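Local coordinates for uncharacterized protein (Enterococcus faecalis, PDB 3L1W) that is of unknown function but belongs to the endonuclease/exonuclease/phosphatase family and may act as a 3'-5' RNA exonuclease, at residues V131-I136 with G165-E170; F91-T96 with R110-G115; I3-V8 with F243-E248. One frame throughout, in Å; residues are numbered along the deposited sequence.

Overall arrangement
From the N terminus, strand 2-7 pairs on one side with strand 38-44 and on the other with strand 245-251, from the far end of the chain: interaction 3 makes this second pairing in the middle of one sheet, closing a loop that holds both other contacts. Inside it, interaction 2 first shuts a short helix-free excursion between strands 83-92 and 111-119 of the second sheet. Interaction 1 follows in series, where helices 138-151 and 153-158 link the parallel strands 126-132 and 161-164. The Asp-134 to Arg-110 salt bridge ties interactions 1 and 2 beside the ends of strands 111-119 and 126-132, and Asp-166 reaches Asn-7 of interaction 3, joining the two sheets. Interactions 2 and 3 do not touch.

Interaction 1. Residues V131-I136 with G165-E170; sequences VHLDHI and GDFNAE
The GDFN sequence of the endonuclease/exonuclease/phosphatase fold, Gly-165 to Asn-168, runs alongside Val-131 to His-135 where two parallel neighbouring strands end. Asp-166 N donates to Val-131 O (2.9 Å), approaching from above the carbonyl plane, and Leu-133 N bonds to Asp-166 O (3.0 Å). Gly-165 CA makes a CA-H...O contact with Val-131 O (3.3 Å); a beta carbon here would point straight into that oxygen.

Past the strand ends a side chain takes over. Asn-168 ND2 gives a nearly straight bond to Leu-133 O (2.7 Å, N-H...O 164°), which lies in the plane of the amide. A water accepts from the same ND2 and makes a weak bond with His-132 NE2; with two acceptors the rotation of the amide is well defined. An Asx turn positions the residue, Asn-168 N reaching Asp-166 OD1 at 2.9 Å.

His-132 and Asp-166 lie side by side on one face of the ladder, each with CG anti to its backbone N. The planes of ring and carboxylate are 23° apart, but His-132 NE2 and Asp-166 OD2, at 3.5 Å, are not hydrogen-bonded; OD2 takes its bond from Asn-7 ND2.

The Phe-167 ring lies against Val-131 and Leu-133. Val-131 CG1 rests over it, toward the rim and 3.9 Å from CE2, while Leu-133 CD1 meets Phe-167 CD1 obliquely. His-176, Tyr-216 and Tyr-218 add further ring contacts.

An Asp that closes an Asx turn, followed by an Asn bonded to a neighbouring carbonyl, with a buried phenylalanine beside them, is consistent with the active-site end of the DNase I-like fold, where the equivalent Asp and Asn of relatives serve in the active site; the same role is probable here.

Interaction 2. Residues F91-T96 with R110-G115; sequences FWLSET and RIALWG. With EDO (1,2-ethanediol), chain K.
Phe-91 and Ala-112 form a hydrogen-bonded pair in the antiparallel ladder between strands 83-92 and 111-119, at the edge of one sheet of the DNase I-like fold. Phe-91 N donates to Ala-112 O (3.1 Å) and Ala-112 N to Phe-91 O; one step on, Leu-93 N reaches Arg-110 O, so the pairing runs past the end of the first strand.

From Phe-91 CB the chain turns to put CG between the backbone N and the carbonyl carbon (chi1 53°), which carries the ring toward the partner strand. CG and CD2 lie next to a bound 1,2-ethanediol, probably from the crystallisation liquor, whose C2 comes within 3.2 Å of CD2. CE2 continues to Trp-114 CD1 (3.8 Å); the two aromatic groups meet rim to rim, neither lying over the other, with planes 42° apart. At the tip, CZ touches Ala-112 CB (3.8 Å), and this methyl sits over one ring face. Leu-93 CD2 comes to the same methyl, while Ile-148 of helix 138-151 packs on both Leu-93 and Ala-112.

On the other face of the sheet, Trp-92 and Ile-111 make the non-hydrogen-bonded pair and extend side by side. Ile-111 CG2 lies 3.5 Å from the centroid of the five-membered indole ring, a close CH-pi contact, while Trp-92 NE1 is hydrogen-bonded to Arg-65 O. The second indole instead donates to the small ligand: Trp-114 NE1 points in its ring plane at ethanediol O2, 2.9 Å away (N-H...O 168°).

Interaction 3. Residues I3-V8 with F243-E248; sequences IATYNV and FPLEAE
Ile-3 to Thr-5 and Leu-245 to Ala-247 form an antiparallel ladder that joins the two ends of the chain in the middle of a mixed sheet, one of the two in this DNase I-like fold. Four backbone hydrogen bonds make it: Ile-3 and Ala-247 exchange one pair (Ala-247 N to Ile-3 O 2.8 Å), Thr-5 and Leu-245 the other (Leu-245 N to Thr-5 O 3.0 Å). Between them Ala-4 and Glu-246 are a non-hydrogen-bonded pair, with Ala-4 CA 3.1 Å from Leu-245 O.

Apolar contacts lie on both faces. Ile-3 CG1 meets Ala-247 CB and Thr-5 CG2 meets Leu-245 CB, each at 3.9 Å. On the face of Ala-4, Tyr-6, with CG anti to its backbone N (chi1 -167°), lies alongside Pro-244. A CH-pi contact results: Pro-244 CG stands over the centre of the phenol ring, 3.5 Å from the centroid, and Val-8 CG1 covers the opposite face toward the rim.

Polar ends turn to outside partners, Thr-5 OG1 to Gln-42 and the Glu-246 carboxylate to Lys-2 and Trp-36; Glu-246 also packs on Phe-33 of the second subunit. Beyond the direct pairing a water bridges the two segments, accepting from Asn-7 N and donating to Phe-243 O (both 2.9 Å), its oxygen in plane at the edge of the Tyr-6 ring.

Interaction 1. Residues V131-I136 with G165-E170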
loop_
_atom_site.group_PDB
_atom_site.type_symbol
_atom_site.label_atom_id
_atom_site.label_comp_id
_atom_site.label_asym_id
_atom_site.label_seq_id
_atom_site.Cartn_x
_atom_site.Cartn_y
_atom_site.Cartn_z
ATOM N N VAL A 131 -13.794 13.227 -12.598
ATOM C CA VAL A 131 -14.093 12.931 -13.993
ATOM C C VAL A 131 -14.669 11.524 -14.202
ATOM O O VAL A 131 -14.097 10.548 -13.731
ATOM C CB VAL A 131 -12.779 13.004 -14.815
ATOM C CG1 VAL A 131 -13.015 12.574 -16.251
ATOM C CG2 VAL A 131 -12.192 14.428 -14.759
ATOM N N HIS A 132 -15.786 11.415 -14.921
ATOM C CA HIS A 132 -16.166 10.122 -15.488
ATOM C C HIS A 132 -16.797 10.334 -16.848
ATOM O O HIS A 132 -17.979 10.658 -16.952
ATOM C CB HIS A 132 -17.120 9.339 -14.581
ATOM C CG HIS A 132 -17.279 7.908 -14.993
ATOM N ND1 HIS A 132 -18.203 7.059 -14.420
ATOM C CD2 HIS A 132 -16.618 7.174 -15.921
ATOM C CE1 HIS A 132 -18.113 5.868 -14.987
ATOM N NE2 HIS A 132 -17.157 5.909 -15.899
ATOM N N LEU A 133 -16.002 10.152 -17.894
ATOM C CA LEU A 133 -16.470 10.482 -19.240
ATOM C C LEU A 133 -17.208 9.307 -19.845
ATOM O O LEU A 133 -17.058 8.181 -19.388
ATOM C CB LEU A 133 -15.305 10.903 -20.140
ATOM C CG LEU A 133 -14.460 12.066 -19.613
ATOM C CD1 LEU A 133 -13.347 12.414 -20.581
ATOM C CD2 LEU A 133 -15.339 13.281 -19.345
ATOM N N ASP A 134 -17.999 9.589 -20.883
ATOM C CA ASP A 134 -18.832 8.592 -21.537
ATOM C C ASP A 134 -17.993 7.497 -22.184
ATOM O O ASP A 134 -16.933 7.765 -22.741
ATOM C CB ASP A 134 -19.683 9.283 -22.612
ATOM C CG ASP A 134 -21.088 8.745 -22.679
ATOM O OD1 ASP A 134 -21.813 8.828 -21.669
ATOM O OD2 ASP A 134 -21.478 8.246 -23.748
ATOM N N HIS A 135 -18.460 6.257 -22.111
ATOM C CA HIS A 135 -17.746 5.149 -22.740
ATOM C C HIS A 135 -18.103 4.993 -24.219
ATOM O O HIS A 135 -17.409 4.314 -24.967
ATOM C CB HIS A 135 -18.025 3.832 -22.006
ATOM C CG HIS A 135 -19.481 3.478 -21.922
ATOM N ND1 HIS A 135 -20.160 2.866 -22.955
ATOM C CD2 HIS A 135 -20.381 3.638 -20.923
ATOM C CE1 HIS A 135 -21.418 2.672 -22.599
ATOM N NE2 HIS A 135 -21.579 3.132 -21.371
ATOM N N ILE A 136 -19.179 5.636 -24.645
ATOM C CA ILE A 136 -19.743 5.367 -25.961
ATOM C C ILE A 136 -18.789 5.648 -27.136
ATOM O O ILE A 136 -18.714 4.859 -28.077
ATOM C CB ILE A 136 -21.085 6.122 -26.138
ATOM C CG1 ILE A 136 -21.926 5.499 -27.243
ATOM C CG2 ILE A 136 -20.853 7.591 -26.412
ATOM C CD1 ILE A 136 -23.215 6.251 -27.482
ATOM N N GLY A 165 -9.932 11.074 -12.528
ATOM C CA GLY A 165 -11.004 10.116 -12.685
ATOM C C GLY A 165 -10.856 9.180 -13.861
ATOM O O GLY A 165 -9.764 8.947 -14.380
ATOM N N ASP A 166 -11.996 8.646 -14.263
ATOM C CA ASP A 166 -12.064 7.653 -15.311
ATOM C C ASP A 166 -12.394 8.350 -16.631
ATOM O O ASP A 166 -13.530 8.792 -16.855
ATOM C CB ASP A 166 -13.130 6.628 -14.929
ATOM C CG ASP A 166 -13.264 5.514 -15.944
ATOM O OD1 ASP A 166 -12.717 5.626 -17.066
ATOM O OD2 ASP A 166 -13.935 4.515 -15.612
ATOM N N PHE A 167 -11.392 8.471 -17.496
ATOM C CA PHE A 167 -11.555 9.165 -18.771
ATOM C C PHE A 167 -12.149 8.251 -19.830
ATOM O O PHE A 167 -12.545 8.722 -20.897
ATOM C CB PHE A 167 -10.212 9.718 -19.279
ATOM C CG PHE A 167 -9.744 10.944 -18.547
ATOM C CD1 PHE A 167 -9.423 12.106 -19.239
ATOM C CD2 PHE A 167 -9.615 10.933 -17.175
ATOM C CE1 PHE A 167 -8.988 13.238 -18.553
ATOM C CE2 PHE A 167 -9.186 12.061 -16.490
ATOM C CZ PHE A 167 -8.879 13.207 -17.183
ATOM N N ASN A 168 -12.194 6.947 -19.546
ATOM C CA ASN A 168 -12.637 5.977 -20.548
ATOM C C ASN A 168 -11.870 6.112 -21.860
ATOM O O ASN A 168 -12.388 5.772 -22.923
ATOM C CB ASN A 168 -14.151 6.103 -20.810
ATOM C CG ASN A 168 -14.975 5.140 -19.960
ATOM O OD1 ASN A 168 -14.628 3.962 -19.827
ATOM N ND2 ASN A 168 -16.078 5.627 -19.399
ATOM N N ALA A 169 -10.624 6.582 -21.786
ATOM C CA ALA A 169 -9.843 6.841 -22.996
ATOM C C ALA A 169 -8.380 6.493 -22.788
ATOM O O ALA A 169 -7.776 6.935 -21.817
ATOM C CB ALA A 169 -9.964 8.309 -23.410
ATOM N N GLU A 170 -7.816 5.716 -23.714
ATOM C CA GLU A 170 -6.374 5.470 -23.720
ATOM C C GLU A 170 -5.642 6.758 -24.115
ATOM O O GLU A 170 -6.253 7.697 -24.625
ATOM C CB GLU A 170 -6.008 4.324 -24.670
ATOM C CG GLU A 170 -6.754 3.012 -24.391
ATOM C CD GLU A 170 -6.111 2.150 -23.313
ATOM O OE1 GLU A 170 -4.881 2.235 -23.093
ATOM O OE2 GLU A 170 -6.848 1.362 -22.687
HETATM O O HOH W 1 -18.347 3.922 -18.313
#

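Interaction 2. Residues F91-T96 with R110-G115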
loop_
_atom_site.group_PDB
_atom_site.type_symbol
_atom_site.label_atom_id
_atom_site.label_comp_id
_atom_site.label_asym_id
_atom_site.label_seq_id
_atom_site.Cartn_x
_atom_site.Cartn_y
_atom_site.Cartn_z
ATOM N N PHE A 91 -22.496 19.454 -12.225
ATOM C CA PHE A 91 -23.227 19.860 -13.414
ATOM C C PHE A 91 -23.205 18.726 -14.422
ATOM O O PHE A 91 -22.390 17.800 -14.318
ATOM C CB PHE A 91 -22.618 21.129 -14.021
ATOM C CG PHE A 91 -21.142 21.029 -14.286
ATOM C CD1 PHE A 91 -20.672 20.580 -15.506
ATOM C CD2 PHE A 91 -20.220 21.384 -13.311
ATOM C CE1 PHE A 91 -19.310 20.490 -15.750
ATOM C CE2 PHE A 91 -18.862 21.300 -13.549
ATOM C CZ PHE A 91 -18.402 20.852 -14.771
ATOM N N TRP A 92 -24.109 18.808 -15.387
ATOM C CA TRP A 92 -24.216 17.815 -16.443
ATOM C C TRP A 92 -23.290 18.152 -17.605
ATOM O O TRP A 92 -23.066 19.323 -17.930
ATOM C CB TRP A 92 -25.679 17.677 -16.893
ATOM C CG TRP A 92 -26.437 16.853 -15.909
ATOM C CD1 TRP A 92 -26.652 15.506 -15.970
ATOM C CD2 TRP A 92 -27.023 17.298 -14.680
ATOM N NE1 TRP A 92 -27.351 15.088 -14.863
ATOM C CE2 TRP A 92 -27.590 16.168 -14.054
ATOM C CE3 TRP A 92 -27.135 18.545 -14.052
ATOM C CZ2 TRP A 92 -28.265 16.246 -12.836
ATOM C CZ3 TRP A 92 -27.804 18.622 -12.841
ATOM C CH2 TRP A 92 -28.361 17.478 -12.246
ATOM N N LEU A 93 -22.727 17.114 -18.209
ATOM C CA LEU A 93 -21.807 17.289 -19.317
ATOM C C LEU A 93 -22.587 17.361 -20.621
ATOM O O LEU A 93 -22.493 16.472 -21.475
ATOM C CB LEU A 93 -20.782 16.146 -19.338
ATOM C CG LEU A 93 -20.075 15.868 -18.007
ATOM C CD1 LEU A 93 -18.926 14.875 -18.206
ATOM C CD2 LEU A 93 -19.540 17.131 -17.361
ATOM N N SER A 94 -23.349 18.444 -20.761
ATOM C CA SER A 94 -24.336 18.578 -21.814
ATOM C C SER A 94 -24.381 20.019 -22.282
ATOM O O SER A 94 -23.603 20.855 -21.818
ATOM C CB SER A 94 -25.711 18.208 -21.275
ATOM O OG SER A 94 -26.180 19.225 -20.404
ATOM N N GLU A 95 -25.312 20.314 -23.184
ATOM C CA GLU A 95 -25.479 21.677 -23.676
ATOM C C GLU A 95 -26.295 22.534 -22.705
ATOM O O GLU A 95 -26.465 23.738 -22.908
ATOM C CB GLU A 95 -26.089 21.663 -25.080
ATOM C CG GLU A 95 -25.154 20.980 -26.084
ATOM C CD GLU A 95 -25.651 21.025 -27.509
ATOM O OE1 GLU A 95 -26.874 21.176 -27.714
ATOM O OE2 GLU A 95 -24.809 20.900 -28.424
ATOM N N THR A 96 -26.784 21.901 -21.643
ATOM C CA THR A 96 -27.490 22.597 -20.575
ATOM C C THR A 96 -27.019 22.055 -19.225
ATOM O O THR A 96 -27.720 21.280 -18.561
ATOM C CB THR A 96 -29.003 22.434 -20.708
ATOM O OG1 THR A 96 -29.344 21.045 -20.627
ATOM C CG2 THR A 96 -29.466 22.983 -22.045
ATOM N N ARG A 110 -24.370 12.409 -17.866
ATOM C CA ARG A 110 -23.098 12.302 -17.171
ATOM C C ARG A 110 -22.930 13.577 -16.382
ATOM O O ARG A 110 -23.351 14.648 -16.827
ATOM C CB ARG A 110 -21.932 12.176 -18.155
ATOM C CG ARG A 110 -21.931 10.901 -18.961
ATOM C CD ARG A 110 -21.285 9.773 -18.201
ATOM N NE ARG A 110 -21.437 8.514 -18.920
ATOM C CZ ARG A 110 -20.995 7.347 -18.474
ATOM N NH1 ARG A 110 -20.355 7.283 -17.314
ATOM N NH2 ARG A 110 -21.182 6.247 -19.192
ATOM N N ILE A 111 -22.322 13.470 -15.211
ATOM C CA ILE A 111 -22.061 14.665 -14.434
ATOM C C ILE A 111 -20.585 14.792 -14.118
ATOM O O ILE A 111 -19.818 13.830 -14.216
ATOM C CB ILE A 111 -22.847 14.681 -13.110
ATOM C CG1 ILE A 111 -22.472 13.477 -12.245
ATOM C CG2 ILE A 111 -24.360 14.722 -13.381
ATOM C CD1 ILE A 111 -22.804 13.673 -10.770
ATOM N N ALA A 112 -20.188 16.002 -13.763
ATOM C CA ALA A 112 -18.922 16.204 -13.080
ATOM C C ALA A 112 -19.233 16.727 -11.695
ATOM O O ALA A 112 -20.165 17.515 -11.503
ATOM C CB ALA A 112 -18.034 17.178 -13.836
ATOM N N LEU A 113 -18.442 16.275 -10.730
ATOM C CA LEU A 113 -18.585 16.691 -9.342
ATOM C C LEU A 113 -17.278 17.370 -8.970
ATOM O O LEU A 113 -16.205 16.810 -9.187
ATOM C CB LEU A 113 -18.803 15.459 -8.451
ATOM C CG LEU A 113 -18.821 15.664 -6.929
ATOM C CD1 LEU A 113 -19.943 16.615 -6.509
ATOM C CD2 LEU A 113 -18.905 14.331 -6.157
ATOM N N TRP A 114 -17.352 18.573 -8.412
ATOM C CA TRP A 114 -16.130 19.278 -8.040
ATOM C C TRP A 114 -16.191 19.807 -6.607
ATOM O O TRP A 114 -17.274 19.944 -6.013
ATOM C CB TRP A 114 -15.854 20.417 -9.035
ATOM C CG TRP A 114 -16.954 21.443 -9.047
ATOM C CD1 TRP A 114 -18.056 21.460 -9.853
ATOM C CD2 TRP A 114 -17.063 22.593 -8.197
ATOM N NE1 TRP A 114 -18.845 22.545 -9.554
ATOM C CE2 TRP A 114 -18.254 23.257 -8.543
ATOM C CE3 TRP A 114 -16.268 23.118 -7.173
ATOM C CZ2 TRP A 114 -18.669 24.427 -7.904
ATOM C CZ3 TRP A 114 -16.679 24.275 -6.542
ATOM C CH2 TRP A 114 -17.868 24.921 -6.909
ATOM N N GLY A 115 -15.016 20.087 -6.055
ATOM C CA GLY A 115 -14.912 20.701 -4.743
ATOM C C GLY A 115 -13.735 21.649 -4.688
ATOM O O GLY A 115 -12.684 21.395 -5.292
HETATM C C1 EDO K . -21.154 25.401 -12.149
HETATM O O1 EDO K . -20.120 26.395 -12.078
HETATM C C2 EDO K . -20.595 24.074 -11.652
HETATM O O2 EDO K . -21.405 23.520 -10.609
#

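Interaction 3. Residues I3-V8 with F243-E248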
loop_
_atom_site.group_PDB
_atom_site.type_symbol
_atom_site.label_atom_id
_atom_site.label_comp_id
_atom_site.label_asym_id
_atom_site.label_seq_id
_atom_site.Cartn_x
_atom_site.Cartn_y
_atom_site.Cartn_z
ATOM N N ILE A 3 -3.458 11.767 -2.652
ATOM C CA ILE A 3 -4.761 11.860 -3.285
ATOM C C ILE A 3 -4.945 10.631 -4.154
ATOM O O ILE A 3 -3.969 10.006 -4.574
ATOM C CB ILE A 3 -4.849 13.109 -4.180
ATOM C CG1 ILE A 3 -3.804 13.028 -5.310
ATOM C CG2 ILE A 3 -4.645 14.385 -3.339
ATOM C CD1 ILE A 3 -3.800 14.209 -6.270
ATOM N N ALA A 4 -6.188 10.279 -4.450
ATOM C CA ALA A 4 -6.423 9.085 -5.264
ATOM C C ALA A 4 -7.717 9.202 -6.047
ATOM O O ALA A 4 -8.577 10.031 -5.742
ATOM C CB ALA A 4 -6.476 7.848 -4.374
ATOM N N THR A 5 -7.846 8.358 -7.061
ATOM C CA THR A 5 -9.107 8.195 -7.761
ATOM C C THR A 5 -9.379 6.693 -7.864
ATOM O O THR A 5 -8.460 5.893 -8.028
ATOM C CB THR A 5 -9.100 8.889 -9.145
ATOM O OG1 THR A 5 -10.343 8.644 -9.821
ATOM C CG2 THR A 5 -7.946 8.384 -10.015
ATOM N N TYR A 6 -10.644 6.307 -7.745
ATOM C CA TYR A 6 -10.983 4.886 -7.716
ATOM C C TYR A 6 -12.384 4.699 -8.273
ATOM O O TYR A 6 -13.371 5.178 -7.691
ATOM C CB TYR A 6 -10.912 4.393 -6.267
ATOM C CG TYR A 6 -10.934 2.890 -6.040
ATOM C CD1 TYR A 6 -10.672 1.986 -7.072
ATOM C CD2 TYR A 6 -11.192 2.376 -4.769
ATOM C CE1 TYR A 6 -10.671 0.614 -6.836
ATOM C CE2 TYR A 6 -11.190 1.017 -4.528
ATOM C CZ TYR A 6 -10.935 0.138 -5.557
ATOM O OH TYR A 6 -10.951 -1.220 -5.286
ATOM N N ASN A 7 -12.466 4.039 -9.422
ATOM C CA ASN A 7 -13.738 3.623 -9.971
ATOM C C ASN A 7 -14.064 2.297 -9.308
ATOM O O ASN A 7 -13.366 1.298 -9.539
ATOM C CB ASN A 7 -13.628 3.473 -11.494
ATOM C CG ASN A 7 -14.928 3.024 -12.139
ATOM O OD1 ASN A 7 -15.674 2.229 -11.576
ATOM N ND2 ASN A 7 -15.201 3.529 -13.335
ATOM N N VAL A 8 -15.111 2.296 -8.474
ATOM C CA VAL A 8 -15.377 1.149 -7.607
ATOM C C VAL A 8 -16.329 0.124 -8.188
ATOM O O VAL A 8 -16.666 -0.847 -7.502
ATOM C CB VAL A 8 -15.858 1.581 -6.194
ATOM C CG1 VAL A 8 -14.790 2.435 -5.507
ATOM C CG2 VAL A 8 -17.212 2.304 -6.267
ATOM N N PHE A 243 -7.997 -0.720 -10.750
ATOM C CA PHE A 243 -7.125 -0.449 -9.602
ATOM C C PHE A 243 -7.312 1.007 -9.197
ATOM O O PHE A 243 -7.492 1.869 -10.056
ATOM C CB PHE A 243 -5.650 -0.615 -9.984
ATOM C CG PHE A 243 -5.274 -2.003 -10.405
ATOM C CD1 PHE A 243 -5.731 -3.097 -9.690
ATOM C CD2 PHE A 243 -4.433 -2.213 -11.495
ATOM C CE1 PHE A 243 -5.368 -4.392 -10.064
ATOM C CE2 PHE A 243 -4.058 -3.501 -11.870
ATOM C CZ PHE A 243 -4.528 -4.590 -11.158
ATOM N N PRO A 244 -7.239 1.300 -7.887
ATOM C CA PRO A 244 -7.089 2.706 -7.503
ATOM C C PRO A 244 -5.797 3.275 -8.082
ATOM O O PRO A 244 -4.792 2.558 -8.263
ATOM C CB PRO A 244 -6.968 2.653 -5.965
ATOM C CG PRO A 244 -7.497 1.294 -5.574
ATOM C CD PRO A 244 -7.200 0.390 -6.734
ATOM N N LEU A 245 -5.819 4.574 -8.344
ATOM C CA LEU A 245 -4.652 5.291 -8.826
ATOM C C LEU A 245 -4.405 6.379 -7.806
ATOM O O LEU A 245 -5.319 7.140 -7.481
ATOM C CB LEU A 245 -4.956 5.918 -10.195
ATOM C CG LEU A 245 -3.923 6.833 -10.844
ATOM C CD1 LEU A 245 -2.595 6.107 -11.025
ATOM C CD2 LEU A 245 -4.464 7.333 -12.203
ATOM N N GLU A 246 -3.191 6.445 -7.280
ATOM C CA GLU A 246 -2.873 7.477 -6.308
ATOM C C GLU A 246 -1.698 8.362 -6.721
ATOM O O GLU A 246 -0.902 8.001 -7.593
ATOM C CB GLU A 246 -2.647 6.865 -4.923
ATOM C CG GLU A 246 -1.366 6.071 -4.784
ATOM C CD GLU A 246 -0.981 5.847 -3.321
ATOM O OE1 GLU A 246 -1.862 5.524 -2.494
ATOM O OE2 GLU A 246 0.210 6.007 -2.994
ATOM N N ALA A 247 -1.638 9.551 -6.134
ATOM C CA ALA A 247 -0.509 10.449 -6.338
ATOM C C ALA A 247 -0.141 11.110 -5.022
ATOM O O ALA A 247 -0.986 11.315 -4.153
ATOM C CB ALA A 247 -0.841 11.516 -7.383
ATOM N N GLU A 248 1.133 11.437 -4.877
ATOM C CA GLU A 248 1.568 12.320 -3.810
ATOM C C GLU A 248 1.959 13.652 -4.452
ATOM O O GLU A 248 2.773 13.685 -5.379
ATOM C CB GLU A 248 2.745 11.715 -3.050
ATOM C CG GLU A 248 3.076 12.494 -1.799
ATOM C CD GLU A 248 4.305 11.987 -1.082
ATOM O OE1 GLU A 248 4.818 10.912 -1.453
ATOM O OE2 GLU A 248 4.756 12.675 -0.145
HETATM O O HOH W 2 -9.819 3.566 -10.533
#